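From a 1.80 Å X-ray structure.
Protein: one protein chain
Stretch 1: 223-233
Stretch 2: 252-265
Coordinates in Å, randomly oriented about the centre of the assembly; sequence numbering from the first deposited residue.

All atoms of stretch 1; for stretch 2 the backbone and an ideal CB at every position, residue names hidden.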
# COMPACT_ATOMS: atom_id res chain seq x y z
N PRO A 223 -5.84 -18.83 20.96
CA PRO A 223 -4.54 -19.17 20.40
C PRO A 223 -4.45 -18.91 18.87
O PRO A 223 -3.99 -19.76 18.11
CB PRO A 223 -4.41 -20.64 20.74
CG PRO A 223 -5.84 -21.15 20.72
CD PRO A 223 -6.69 -20.02 21.18
N TRP A 224 -4.84 -17.72 18.44
CA TRP A 224 -4.67 -17.36 17.04
C TRP A 224 -3.18 -17.19 16.71
O TRP A 224 -2.38 -16.83 17.58
CB TRP A 224 -5.47 -16.10 16.67
CG TRP A 224 -5.62 -15.14 17.78
CD1 TRP A 224 -4.62 -14.52 18.45
CD2 TRP A 224 -6.84 -14.71 18.37
NE1 TRP A 224 -5.14 -13.72 19.42
CE2 TRP A 224 -6.50 -13.81 19.40
CE3 TRP A 224 -8.18 -14.99 18.13
CZ2 TRP A 224 -7.46 -13.19 20.19
CZ3 TRP A 224 -9.14 -14.38 18.91
CH2 TRP A 224 -8.77 -13.49 19.93
N LYS A 225 -2.84 -17.50 15.47
CA LYS A 225 -1.50 -17.36 14.91
C LYS A 225 -1.42 -16.27 13.83
O LYS A 225 -0.32 -15.87 13.41
CB LYS A 225 -1.10 -18.66 14.23
CG LYS A 225 -1.05 -19.87 15.18
CD LYS A 225 0.22 -19.90 15.98
CE LYS A 225 0.44 -21.30 16.60
NZ LYS A 225 0.46 -22.38 15.56
N ARG A 226 -2.57 -15.85 13.33
CA ARG A 226 -2.63 -14.80 12.31
C ARG A 226 -3.74 -13.85 12.68
O ARG A 226 -4.80 -14.28 13.17
CB ARG A 226 -2.91 -15.37 10.93
CG ARG A 226 -1.87 -16.40 10.48
CD ARG A 226 -2.18 -16.98 9.11
NE ARG A 226 -1.07 -17.80 8.61
CZ ARG A 226 -1.06 -18.42 7.43
NH1 ARG A 226 -0.01 -19.14 7.07
NH2 ARG A 226 -2.09 -18.33 6.60
N ILE A 227 -3.49 -12.57 12.45
CA ILE A 227 -4.52 -11.58 12.55
C ILE A 227 -4.58 -10.77 11.26
O ILE A 227 -3.55 -10.43 10.69
CB ILE A 227 -4.34 -10.66 13.79
CG1 ILE A 227 -5.50 -9.67 13.89
CG2 ILE A 227 -3.02 -9.94 13.78
CD1 ILE A 227 -5.64 -9.02 15.25
N VAL A 228 -5.80 -10.52 10.80
CA VAL A 228 -6.02 -9.71 9.62
C VAL A 228 -6.99 -8.60 9.98
O VAL A 228 -8.09 -8.86 10.48
CB VAL A 228 -6.65 -10.48 8.44
CG1 VAL A 228 -6.67 -9.53 7.16
CG2 VAL A 228 -5.92 -11.77 8.19
N TYR A 229 -6.56 -7.36 9.71
CA TYR A 229 -7.47 -6.21 9.81
C TYR A 229 -7.90 -5.75 8.44
O TYR A 229 -7.06 -5.62 7.54
CB TYR A 229 -6.78 -5.04 10.54
CG TYR A 229 -6.58 -5.23 12.03
CD1 TYR A 229 -7.58 -4.88 12.94
CD2 TYR A 229 -5.36 -5.67 12.53
CE1 TYR A 229 -7.39 -5.01 14.32
CE2 TYR A 229 -5.15 -5.80 13.89
CZ TYR A 229 -6.17 -5.47 14.78
OH TYR A 229 -5.96 -5.59 16.13
N LEU A 230 -9.19 -5.46 8.29
CA LEU A 230 -9.79 -5.03 7.01
C LEU A 230 -10.54 -3.72 7.17
O LEU A 230 -11.28 -3.51 8.14
CB LEU A 230 -10.74 -6.10 6.46
CG LEU A 230 -10.22 -7.53 6.25
CD1 LEU A 230 -11.32 -8.52 5.83
CD2 LEU A 230 -9.08 -7.53 5.23
N GLY A 231 -10.31 -2.80 6.23
CA GLY A 231 -11.02 -1.52 6.20
C GLY A 231 -11.02 -0.96 4.79
O GLY A 231 -10.04 -1.10 4.07
N SER A 232 -12.13 -0.34 4.39
CA SER A 232 -12.26 0.20 3.04
C SER A 232 -11.68 1.60 2.93
O SER A 232 -11.68 2.37 3.90
CB SER A 232 -13.74 0.23 2.58
OG SER A 232 -14.28 -1.07 2.44
N GLY A 233 -11.17 1.93 1.75
CA GLY A 233 -10.70 3.30 1.50
C GLY A 233 -9.58 3.63 2.45
O GLY A 233 -8.69 2.79 2.68
N UNK A 252 6.71 -10.11 16.51
CA UNK A 252 6.51 -10.98 15.36
C UNK A 252 5.80 -12.28 15.63
O UNK A 252 5.48 -13.00 14.68
CB UNK A 252 7.87 -11.30 14.73
N UNK A 253 5.52 -12.60 16.88
CA UNK A 253 4.93 -13.91 17.15
C UNK A 253 3.55 -14.07 16.57
O UNK A 253 3.18 -15.15 16.12
CB UNK A 253 4.87 -14.16 18.66
N UNK A 254 2.75 -13.02 16.56
CA UNK A 254 1.47 -13.07 15.86
C UNK A 254 1.66 -12.42 14.50
O UNK A 254 1.94 -11.21 14.42
CB UNK A 254 0.36 -12.38 16.66
N UNK A 255 1.55 -13.22 13.44
CA UNK A 255 1.62 -12.71 12.07
C UNK A 255 0.41 -11.80 11.85
O UNK A 255 -0.72 -12.16 12.19
CB UNK A 255 1.65 -13.85 11.05
N UNK A 256 0.65 -10.62 11.27
CA UNK A 256 -0.44 -9.66 11.05
C UNK A 256 -0.48 -9.16 9.60
O UNK A 256 0.56 -8.93 8.97
CB UNK A 256 -0.29 -8.47 12.00
N UNK A 257 -1.70 -9.02 9.09
CA UNK A 257 -1.98 -8.67 7.69
C UNK A 257 -3.04 -7.59 7.67
O UNK A 257 -3.79 -7.41 8.62
CB UNK A 257 -2.43 -9.89 6.88
N UNK A 258 -3.09 -6.85 6.58
CA UNK A 258 -4.14 -5.85 6.36
C UNK A 258 -4.60 -5.88 4.91
O UNK A 258 -3.85 -6.27 4.02
CB UNK A 258 -3.64 -4.45 6.73
N UNK A 259 -5.80 -5.38 4.68
CA UNK A 259 -6.32 -5.19 3.33
C UNK A 259 -7.62 -4.42 3.39
O UNK A 259 -8.07 -4.05 4.47
CB UNK A 259 -6.52 -6.53 2.62
N UNK A 260 -8.20 -4.17 2.23
CA UNK A 260 -9.56 -3.68 2.16
C UNK A 260 -10.47 -4.90 2.03
O UNK A 260 -10.03 -5.94 1.56
CB UNK A 260 -9.75 -2.70 1.00
N UNK A 261 -11.71 -4.80 2.51
CA UNK A 261 -12.67 -5.89 2.32
C UNK A 261 -12.79 -6.38 0.87
O UNK A 261 -12.76 -7.60 0.65
CB UNK A 261 -14.05 -5.44 2.81
N UNK A 262 -12.90 -5.47 -0.10
CA UNK A 262 -13.06 -5.88 -1.50
C UNK A 262 -11.73 -6.41 -2.09
O UNK A 262 -11.74 -7.39 -2.82
CB UNK A 262 -13.57 -4.70 -2.33
N UNK A 263 -10.61 -5.79 -1.72
CA UNK A 263 -9.28 -6.25 -2.11
C UNK A 263 -9.00 -7.67 -1.61
O UNK A 263 -8.38 -8.47 -2.32
CB UNK A 263 -8.22 -5.29 -1.57
N UNK A 264 -9.51 -7.98 -0.42
CA UNK A 264 -9.27 -9.27 0.25
C UNK A 264 -9.72 -10.47 -0.58
O UNK A 264 -9.10 -11.53 -0.51
CB UNK A 264 -9.99 -9.29 1.60
N UNK A 265 -10.77 -10.29 -1.37
CA UNK A 265 -11.30 -11.39 -2.20
C UNK A 265 -10.35 -11.86 -3.29
O UNK A 265 -10.40 -13.01 -3.69
CB UNK A 265 -12.61 -10.96 -2.85

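Position 252 has phi 82°, which by itself favours glycine, and nothing of stretch 1 lies near; it is G252. Position 253 also meets open space, so a polar or charged chain suits; K253 leads its end away.

At 254 the CB points sideways, 5.1 Å from I227 CG2, with W224 beyond. A flexible apolar chain could bend into that gap. L254 does so, its CD1 3.2 Å from K225 C and its CD2 3.9 Å from W224 CD1.

From 255 the backbone is an extended strand parallel to 226-231; successive side chains alternate between faces, and each shares its face with the residue it pairs with. The odd positions donate from N and accept at O: I227 N to the O of 255 is 2.8 Å.

The CB of 255 lies 3.7 Å from K225 O, on the face of R226, V228 and L230. Small or medium residues would suit; A255 sets its CB 4.3 Å from R226 CG. Position 256 takes the face of I227 and Y229. Alanine, valine or serine are plausible, and A256 packs CB against I227 CG2 at 3.5 Å.

At 257 the CB sits 4.2 Å from V228 CG2, with the R226 side chain on the same face. A large apolar residue could span both. F257 does: CE2 is 4.0 Å from R226 CB, which lies at the ring edge, and CD2 is 4.1 Å from V228 CG2.

The CB of 258 is 3.7 Å from Y229 O, but the chain can leave, so many beta-formers fit; Y258 leads its ring away. At 259 the CB is 3.8 Å from L230 CD2, and apolar or polar chains could serve. D259 touches L230 with CB, while its OD1 accepts from S260 N at 2.8 Å.

Position 260 follows the last bridge; its CB is 3.5 Å from G231 O though it points away overall, so a small side chain suits, and the helical turn after it favours serine, threonine, aspartate or asparagine. S260 caps it, OG accepting from G263 N at 2.9 Å.

At 261, phi -51° and a sideways CB permit proline among others. P261 lays CD 3.4 Å from G231 C.

Positions 262 and 263 impose little through stretch 1. T262 N donates to a water that donates to S232 OG; G263 supplies the capped amide.

The CB of 264 points toward L230, inviting a bulky apolar residue. F264 offers L230 CD2 a ring face, 4.0 Å from the ring centroid in a CH-pi contact. Position 265 is out of reach, and R265 bonds elsewhere in the structure.

Stretch 2 252-265: GKLAAFYDSPTGFR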
# COMPACT_ATOMS: atom_id res chain seq x y z
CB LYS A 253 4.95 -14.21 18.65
CG LYS A 253 6.37 -14.26 19.24
CD LYS A 253 7.34 -15.18 18.47
CE LYS A 253 8.79 -14.88 18.84
NZ LYS A 253 9.13 -13.43 18.69
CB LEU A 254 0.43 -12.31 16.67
CG LEU A 254 -1.05 -12.39 16.33
CD1 LEU A 254 -1.51 -13.78 15.80
CD2 LEU A 254 -1.86 -11.98 17.58
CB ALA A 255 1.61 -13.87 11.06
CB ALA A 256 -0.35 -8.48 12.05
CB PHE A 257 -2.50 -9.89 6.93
CG PHE A 257 -1.63 -11.09 7.05
CD1 PHE A 257 -0.60 -11.32 6.16
CD2 PHE A 257 -1.83 -11.99 8.10
CE1 PHE A 257 0.22 -12.44 6.29
CE2 PHE A 257 -1.00 -13.11 8.24
CZ PHE A 257 0.02 -13.33 7.33
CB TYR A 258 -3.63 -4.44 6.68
CG TYR A 258 -2.44 -4.06 5.85
CD1 TYR A 258 -2.58 -3.32 4.67
CD2 TYR A 258 -1.16 -4.47 6.22
CE1 TYR A 258 -1.46 -3.00 3.88
CE2 TYR A 258 -0.04 -4.15 5.42
CZ TYR A 258 -0.20 -3.41 4.27
OH TYR A 258 0.90 -3.09 3.49
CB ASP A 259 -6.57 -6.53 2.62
CG ASP A 259 -6.23 -6.50 1.11
OD1 ASP A 259 -6.55 -5.53 0.38
OD2 ASP A 259 -5.67 -7.51 0.64
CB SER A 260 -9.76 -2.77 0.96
OG SER A 260 -9.61 -3.49 -0.22
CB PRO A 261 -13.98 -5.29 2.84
CG PRO A 261 -13.53 -4.35 3.90
CD PRO A 261 -12.25 -3.74 3.38
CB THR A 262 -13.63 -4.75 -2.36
OG1 THR A 262 -12.79 -3.61 -2.22
CG2 THR A 262 -15.06 -4.39 -1.89
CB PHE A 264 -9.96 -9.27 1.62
CG PHE A 264 -9.40 -10.28 2.60
CD1 PHE A 264 -8.04 -10.35 2.85
CD2 PHE A 264 -10.25 -11.11 3.32
CE1 PHE A 264 -7.52 -11.27 3.77
CE2 PHE A 264 -9.75 -12.02 4.25
CZ PHE A 264 -8.38 -12.10 4.47
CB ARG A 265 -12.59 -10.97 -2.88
CG ARG A 265 -13.76 -10.92 -1.96
CD ARG A 265 -15.02 -10.98 -2.77
NE ARG A 265 -16.17 -10.83 -1.90
CZ ARG A 265 -16.70 -9.67 -1.54
NH1 ARG A 265 -16.20 -8.51 -1.99
NH2 ARG A 265 -17.75 -9.66 -0.74
O HOH W 1 -13.09 -2.49 0.35
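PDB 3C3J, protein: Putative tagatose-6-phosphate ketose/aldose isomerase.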